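Local coordinates for peptide methionine sulfoxide reductase MsrA (Corynebacterium diphtheriae, PDB 4D7L), which reduces the S-epimer of methionine sulfoxide, free or in proteins, back to methionine and so probably serves in the repair of oxidatively damaged proteins, at residues C72-E77 and D212-Y217; Y88-F93 and Y207-D212. One frame throughout, in Å; residues are numbered along the deposited sequence. Where two conformers were deposited one is given.

Contact 1. Residues C72-E77 and D212-Y217; sequences CYWGAE and DEHQQY
Trp74 and Tyr217 stack face to face, the six-membered ring of the indole and the phenol ring having centroids 3.9 Å apart and planes at 24°. Tyr217 CB sits over the face of the five-membered indole ring as a CH-pi contact.

At the indole edge, Trp74 NE1 donates an almost straight hydrogen bond, 3.2 Å long and 167° at the hydrogen, to His214 ND1. Tyr73 OH reaches over one face of the imidazole and completes a four-residue aromatic cluster.

A second set of polar contacts gathers at Glu77, whose extended chain, CG anti to the backbone N (chi1 -159°), delivers both carboxylate oxygens to Gln216. OE1 accepts Gln216 N at 2.8 Å and OE2 accepts Gln216 NE2 at 2.8 Å, each on its syn lone pair; Thr89 also bonds OE2. A water donates to both Glu77 OE1 and His214 O.

Cys72, the predicted catalytic residue, disulfide-bonded here to Cys226, begins the Cys-Tyr-Trp-Gly part of the MsrA signature; a cacodylate ion, probably from the crystallisation liquor, lies about 3 Å from the Trp74 side chain. These contacts join helix 73-81 to the turn leading into helix 217-220, with Val91 of strand 86-94 against Tyr73, Glu77 and His214.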
loop_
_atom_site.group_PDB
_atom_site.type_symbol
_atom_site.label_atom_id
_atom_site.label_comp_id
_atom_site.label_asym_id
_atom_site.label_seq_id
_atom_site.Cartn_x
_atom_site.Cartn_y
_atom_site.Cartn_z
ATOM N N CYS A 72 6.327 -4.443 0.641
ATOM C CA CYS A 72 7.213 -3.521 -0.086
ATOM C C CYS A 72 6.466 -2.806 -1.200
ATOM O O CYS A 72 6.013 -3.436 -2.165
ATOM C CB CYS A 72 8.408 -4.271 -0.672
ATOM S SG CYS A 72 9.391 -3.247 -1.819
ATOM N N TYR A 73 6.273 -1.491 -1.051
ATOM C CA TYR A 73 5.425 -0.827 -2.049
ATOM C C TYR A 73 6.028 -0.707 -3.471
ATOM O O TYR A 73 5.313 -0.374 -4.400
ATOM C CB TYR A 73 4.888 0.545 -1.604
ATOM C CG TYR A 73 5.844 1.591 -1.065
ATOM C CD1 TYR A 73 7.084 1.806 -1.656
ATOM C CD2 TYR A 73 5.374 2.552 -0.170
ATOM C CE1 TYR A 73 7.920 2.825 -1.217
ATOM C CE2 TYR A 73 6.179 3.594 0.254
ATOM C CZ TYR A 73 7.452 3.730 -0.278
ATOM O OH TYR A 73 8.250 4.783 0.131
ATOM N N TRP A 74 7.338 -0.898 -3.655
ATOM C CA TRP A 74 7.892 -0.812 -5.005
ATOM C C TRP A 74 7.282 -1.889 -5.901
ATOM O O TRP A 74 6.837 -1.610 -7.009
ATOM C CB TRP A 74 9.398 -1.000 -4.999
ATOM C CG TRP A 74 10.173 0.046 -4.279
ATOM C CD1 TRP A 74 9.777 1.321 -3.948
ATOM C CD2 TRP A 74 11.495 -0.114 -3.788
ATOM N NE1 TRP A 74 10.806 1.970 -3.278
ATOM C CE2 TRP A 74 11.870 1.104 -3.173
ATOM C CE3 TRP A 74 12.415 -1.174 -3.819
ATOM C CZ2 TRP A 74 13.127 1.289 -2.605
ATOM C CZ3 TRP A 74 13.672 -0.991 -3.245
ATOM C CH2 TRP A 74 14.014 0.231 -2.647
ATOM N N GLY A 75 7.278 -3.121 -5.407
ATOM C CA GLY A 75 6.741 -4.234 -6.172
ATOM C C GLY A 75 5.240 -4.116 -6.280
ATOM O O GLY A 75 4.651 -4.430 -7.306
ATOM N N ALA A 76 4.614 -3.677 -5.196
ATOM C CA ALA A 76 3.178 -3.515 -5.191
ATOM C C ALA A 76 2.743 -2.447 -6.187
ATOM O O ALA A 76 1.735 -2.613 -6.856
ATOM C CB ALA A 76 2.698 -3.160 -3.778
ATOM N N GLU A 77 3.491 -1.348 -6.296
ATOM C CA GLU A 77 3.055 -0.290 -7.217
ATOM C C GLU A 77 3.086 -0.788 -8.659
ATOM O O GLU A 77 2.189 -0.484 -9.454
ATOM C CB GLU A 77 3.919 0.981 -7.108
ATOM C CG GLU A 77 3.129 2.209 -7.677
ATOM C CD GLU A 77 3.988 3.414 -8.088
ATOM O OE1 GLU A 77 5.210 3.450 -7.804
ATOM O OE2 GLU A 77 3.425 4.347 -8.702
ATOM N N ASP A 212 9.874 11.669 -4.370
ATOM C CA ASP A 212 9.841 11.424 -5.819
ATOM C C ASP A 212 10.600 10.165 -6.280
ATOM O O ASP A 212 10.166 9.442 -7.191
ATOM C CB ASP A 212 10.404 12.658 -6.537
ATOM C CG ASP A 212 10.404 12.508 -8.055
ATOM O OD1 ASP A 212 9.305 12.449 -8.657
ATOM O OD2 ASP A 212 11.507 12.449 -8.635
ATOM N N GLU A 213 11.735 9.902 -5.643
ATOM C CA GLU A 213 12.574 8.760 -5.989
ATOM C C GLU A 213 11.835 7.435 -5.869
ATOM O O GLU A 213 12.146 6.482 -6.595
ATOM C CB GLU A 213 13.835 8.722 -5.093
ATOM C CG GLU A 213 14.833 9.830 -5.395
ATOM C CD GLU A 213 14.435 11.219 -4.845
ATOM O OE1 GLU A 213 13.489 11.336 -4.026
ATOM O OE2 GLU A 213 15.081 12.212 -5.253
ATOM N N HIS A 214 10.885 7.349 -4.935
ATOM C CA HIS A 214 10.115 6.106 -4.741
ATOM C C HIS A 214 9.023 5.882 -5.789
ATOM O O HIS A 214 8.578 4.748 -5.997
ATOM C CB HIS A 214 9.463 6.091 -3.339
ATOM C CG HIS A 214 10.460 5.970 -2.229
ATOM N ND1 HIS A 214 10.911 4.752 -1.770
ATOM C CD2 HIS A 214 11.123 6.912 -1.519
ATOM C CE1 HIS A 214 11.811 4.946 -0.823
ATOM N NE2 HIS A 214 11.942 6.248 -0.634
ATOM N N GLN A 215 8.558 6.959 -6.408
ATOM C CA GLN A 215 7.447 6.867 -7.357
ATOM C C GLN A 215 7.901 6.131 -8.595
ATOM O O GLN A 215 8.830 6.563 -9.250
ATOM C CB GLN A 215 6.931 8.270 -7.711
ATOM C CG GLN A 215 6.601 9.115 -6.466
ATOM C CD GLN A 215 5.505 8.476 -5.595
ATOM O OE1 GLN A 215 4.617 7.801 -6.114
ATOM N NE2 GLN A 215 5.545 8.720 -4.276
ATOM N N GLN A 216 7.261 5.004 -8.885
ATOM C CA GLN A 216 7.661 4.129 -9.996
ATOM C C GLN A 216 9.138 3.764 -9.931
ATOM O O GLN A 216 9.821 3.694 -10.951
ATOM C CB GLN A 216 7.336 4.781 -11.346
ATOM C CG GLN A 216 5.844 5.073 -11.547
ATOM C CD GLN A 216 5.458 6.459 -11.061
ATOM O OE1 GLN A 216 5.974 7.459 -11.558
ATOM N NE2 GLN A 216 4.552 6.524 -10.090
ATOM N N TYR A 217 9.623 3.524 -8.717
ATOM C CA TYR A 217 11.029 3.203 -8.500
ATOM C C TYR A 217 11.567 2.107 -9.429
ATOM O O TYR A 217 12.652 2.236 -10.005
ATOM C CB TYR A 217 11.236 2.769 -7.039
ATOM C CG TYR A 217 12.653 2.361 -6.736
ATOM C CD1 TYR A 217 13.649 3.310 -6.574
ATOM C CD2 TYR A 217 12.999 1.006 -6.589
ATOM C CE1 TYR A 217 14.962 2.932 -6.290
ATOM C CE2 TYR A 217 14.308 0.623 -6.306
ATOM C CZ TYR A 217 15.283 1.590 -6.157
ATOM O OH TYR A 217 16.581 1.215 -5.878
HETATM O O HOH W 1 7.274 2.349 -6.365
#

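Contact 2. Residues Y88-F93 and Y207-D212; sequences YTSVGF and YYMAED
The short strand 208-209 is the outermost strand of the central mixed sheet and pairs antiparallel with strand 86-94, with Phe93 and Tyr208 as a hydrogen-bonded pair and Gly92 and Met209 as the neighbouring non-hydrogen-bonded pair. Phe93 N donates to Tyr208 O at 2.8 Å, and Tyr208 N returns a bond to Phe93 O at 2.9 Å. One step further, Ala210 N donates to Val91 O at 2.9 Å. Gly92 lets the chains close to 4.1 Å between its CA and that of Met209, and its CA makes a CA-H...O contact with Tyr208 O.

Strand 86-94 is held along its other edge by strand 114-121, through backbone bonds of Tyr88, Ser90 and Gly92, so it lies between that strand and 208-209 in the MsrA core. The pairing with 208-209 is brief, the touching parts 88-93 and 207-210 lying end to end at 92° to each other.

Tyr207 has CG anti to the backbone N (chi1 164°), which sends its ring back across Gly92 toward Ser90. There the phenol OH is modelled 2.7 Å from Ser90 OG as a donor, although its exact place is less sure; Ser90 OG also bonds Glu118. The bend at chi3 of Met209 (76°) brings its CE methyl to 3.6 Å from Ser90 CB, and the same methyl meets Tyr88 OH. Near Phe93, CZ of the ring touches the Ala210 CB methyl at 3.7 Å, while Tyr103 and Thr106 of helix 103-107 pack against this phenyl group.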
loop_
_atom_site.group_PDB
_atom_site.type_symbol
_atom_site.label_atom_id
_atom_site.label_comp_id
_atom_site.label_asym_id
_atom_site.label_seq_id
_atom_site.Cartn_x
_atom_site.Cartn_y
_atom_site.Cartn_z
ATOM N N TYR A 88 -3.797 5.607 -12.648
ATOM C CA TYR A 88 -2.723 6.315 -11.941
ATOM C C TYR A 88 -2.381 5.537 -10.678
ATOM O O TYR A 88 -3.270 4.939 -10.054
ATOM C CB TYR A 88 -3.143 7.748 -11.579
ATOM C CG TYR A 88 -2.136 8.518 -10.730
ATOM C CD1 TYR A 88 -1.024 9.120 -11.314
ATOM C CD2 TYR A 88 -2.299 8.638 -9.344
ATOM C CE1 TYR A 88 -0.093 9.834 -10.538
ATOM C CE2 TYR A 88 -1.377 9.341 -8.555
ATOM C CZ TYR A 88 -0.286 9.949 -9.163
ATOM O OH TYR A 88 0.641 10.649 -8.407
ATOM N N THR A 89 -1.107 5.536 -10.300
ATOM C CA THR A 89 -0.704 5.033 -8.985
ATOM C C THR A 89 0.335 5.958 -8.340
ATOM O O THR A 89 0.995 6.743 -9.029
ATOM C CB THR A 89 -0.080 3.611 -9.043
ATOM O OG1 THR A 89 1.151 3.664 -9.776
ATOM C CG2 THR A 89 -1.039 2.597 -9.680
ATOM N N SER A 90 0.470 5.871 -7.024
ATOM C CA SER A 90 1.623 6.463 -6.331
ATOM C C SER A 90 1.918 5.607 -5.109
ATOM O O SER A 90 1.123 4.728 -4.766
ATOM C CB SER A 90 1.362 7.928 -5.926
ATOM O OG SER A 90 0.446 8.011 -4.838
ATOM N N VAL A 91 3.062 5.845 -4.481
ATOM C CA VAL A 91 3.392 5.170 -3.240
ATOM C C VAL A 91 3.599 6.156 -2.113
ATOM O O VAL A 91 3.962 7.337 -2.307
ATOM C CB VAL A 91 4.659 4.286 -3.365
ATOM C CG1 VAL A 91 4.375 3.119 -4.317
ATOM C CG2 VAL A 91 5.870 5.105 -3.835
ATOM N N GLY A 92 3.344 5.677 -0.910
ATOM C CA GLY A 92 3.431 6.567 0.221
ATOM C C GLY A 92 2.984 5.839 1.466
ATOM O O GLY A 92 3.116 4.616 1.579
ATOM N N PHE A 93 2.409 6.612 2.381
ATOM C CA PHE A 93 2.226 6.178 3.764
ATOM C C PHE A 93 0.840 6.524 4.282
ATOM O O PHE A 93 0.355 7.648 4.094
ATOM C CB PHE A 93 3.280 6.850 4.656
ATOM C CG PHE A 93 4.660 6.865 4.039
ATOM C CD1 PHE A 93 5.355 5.675 3.853
ATOM C CD2 PHE A 93 5.250 8.057 3.644
ATOM C CE1 PHE A 93 6.628 5.670 3.267
ATOM C CE2 PHE A 93 6.522 8.065 3.062
ATOM C CZ PHE A 93 7.210 6.863 2.881
ATOM N N TYR A 207 -3.521 10.203 3.381
ATOM C CA TYR A 207 -2.423 9.496 2.736
ATOM C C TYR A 207 -1.327 10.495 2.393
ATOM O O TYR A 207 -1.621 11.601 1.935
ATOM C CB TYR A 207 -2.936 8.794 1.470
ATOM C CG TYR A 207 -1.898 8.337 0.473
ATOM C CD1 TYR A 207 -1.188 7.156 0.684
ATOM C CD2 TYR A 207 -1.686 9.041 -0.730
ATOM C CE1 TYR A 207 -0.255 6.693 -0.246
ATOM C CE2 TYR A 207 -0.740 8.582 -1.677
ATOM C CZ TYR A 207 -0.050 7.410 -1.427
ATOM O OH TYR A 207 0.860 6.941 -2.347
ATOM N N TYR A 208 -0.073 10.100 2.604
ATOM C CA TYR A 208 1.069 10.982 2.367
ATOM C C TYR A 208 1.985 10.375 1.326
ATOM O O TYR A 208 2.451 9.253 1.505
ATOM C CB TYR A 208 1.861 11.207 3.675
ATOM C CG TYR A 208 1.012 11.767 4.784
ATOM C CD1 TYR A 208 0.620 13.115 4.767
ATOM C CD2 TYR A 208 0.596 10.962 5.847
ATOM C CE1 TYR A 208 -0.160 13.658 5.790
ATOM C CE2 TYR A 208 -0.197 11.500 6.872
ATOM C CZ TYR A 208 -0.563 12.837 6.838
ATOM O OH TYR A 208 -1.329 13.363 7.864
ATOM N N MET A 209 2.245 11.102 0.246
ATOM C CA MET A 209 3.122 10.569 -0.791
ATOM C C MET A 209 4.552 10.473 -0.322
ATOM O O MET A 209 5.042 11.382 0.339
ATOM C CB MET A 209 3.084 11.437 -2.052
ATOM C CG MET A 209 1.775 11.471 -2.787
ATOM S SD MET A 209 1.986 12.393 -4.343
ATOM C CE MET A 209 2.838 11.218 -5.372
ATOM N N ALA A 210 5.231 9.392 -0.716
ATOM C CA ALA A 210 6.664 9.254 -0.500
ATOM C C ALA A 210 7.441 10.178 -1.447
ATOM O O ALA A 210 6.876 10.684 -2.416
ATOM C CB ALA A 210 7.086 7.790 -0.702
ATOM N N GLU A 211 8.735 10.359 -1.174
ATOM C CA GLU A 211 9.628 11.141 -2.013
ATOM C C GLU A 211 9.551 10.737 -3.484
ATOM O O GLU A 211 9.218 9.604 -3.807
ATOM C CB GLU A 211 11.086 10.972 -1.527
ATOM C CG GLU A 211 11.381 11.659 -0.169
ATOM C CD GLU A 211 11.019 10.798 1.060
ATOM O OE1 GLU A 211 10.287 9.788 0.935
ATOM O OE2 GLU A 211 11.477 11.148 2.163
ATOM N N ASP A 212 9.874 11.669 -4.370
ATOM C CA ASP A 212 9.841 11.424 -5.819
ATOM C C ASP A 212 10.600 10.165 -6.280
ATOM O O ASP A 212 10.166 9.442 -7.191
ATOM C CB ASP A 212 10.404 12.658 -6.537
ATOM C CG ASP A 212 10.404 12.508 -8.055
ATOM O OD1 ASP A 212 9.305 12.449 -8.657
ATOM O OD2 ASP A 212 11.507 12.449 -8.635
#

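How the contacts relate
From the N terminus, strand 64-69 leads through Cys72 into helix 73-81, where contact 1 has its first half, and the chain then turns into strand 86-94, the first half of contact 2. More than a hundred residues later, strand 208-209 closes the inner loop at contact 2, and the following residues close the outer one at contact 1, so the two closures nest without crossing and share Asp212. They also touch directly: Gln215 NE2 lies 2.9 Å from Val91 O, a probable hydrogen bond, and Tyr73 OH packs 3.3 Å from Ala210 CB. Together they tie residues 207-217 to strand 86-94 and to the helix that follows Cys72.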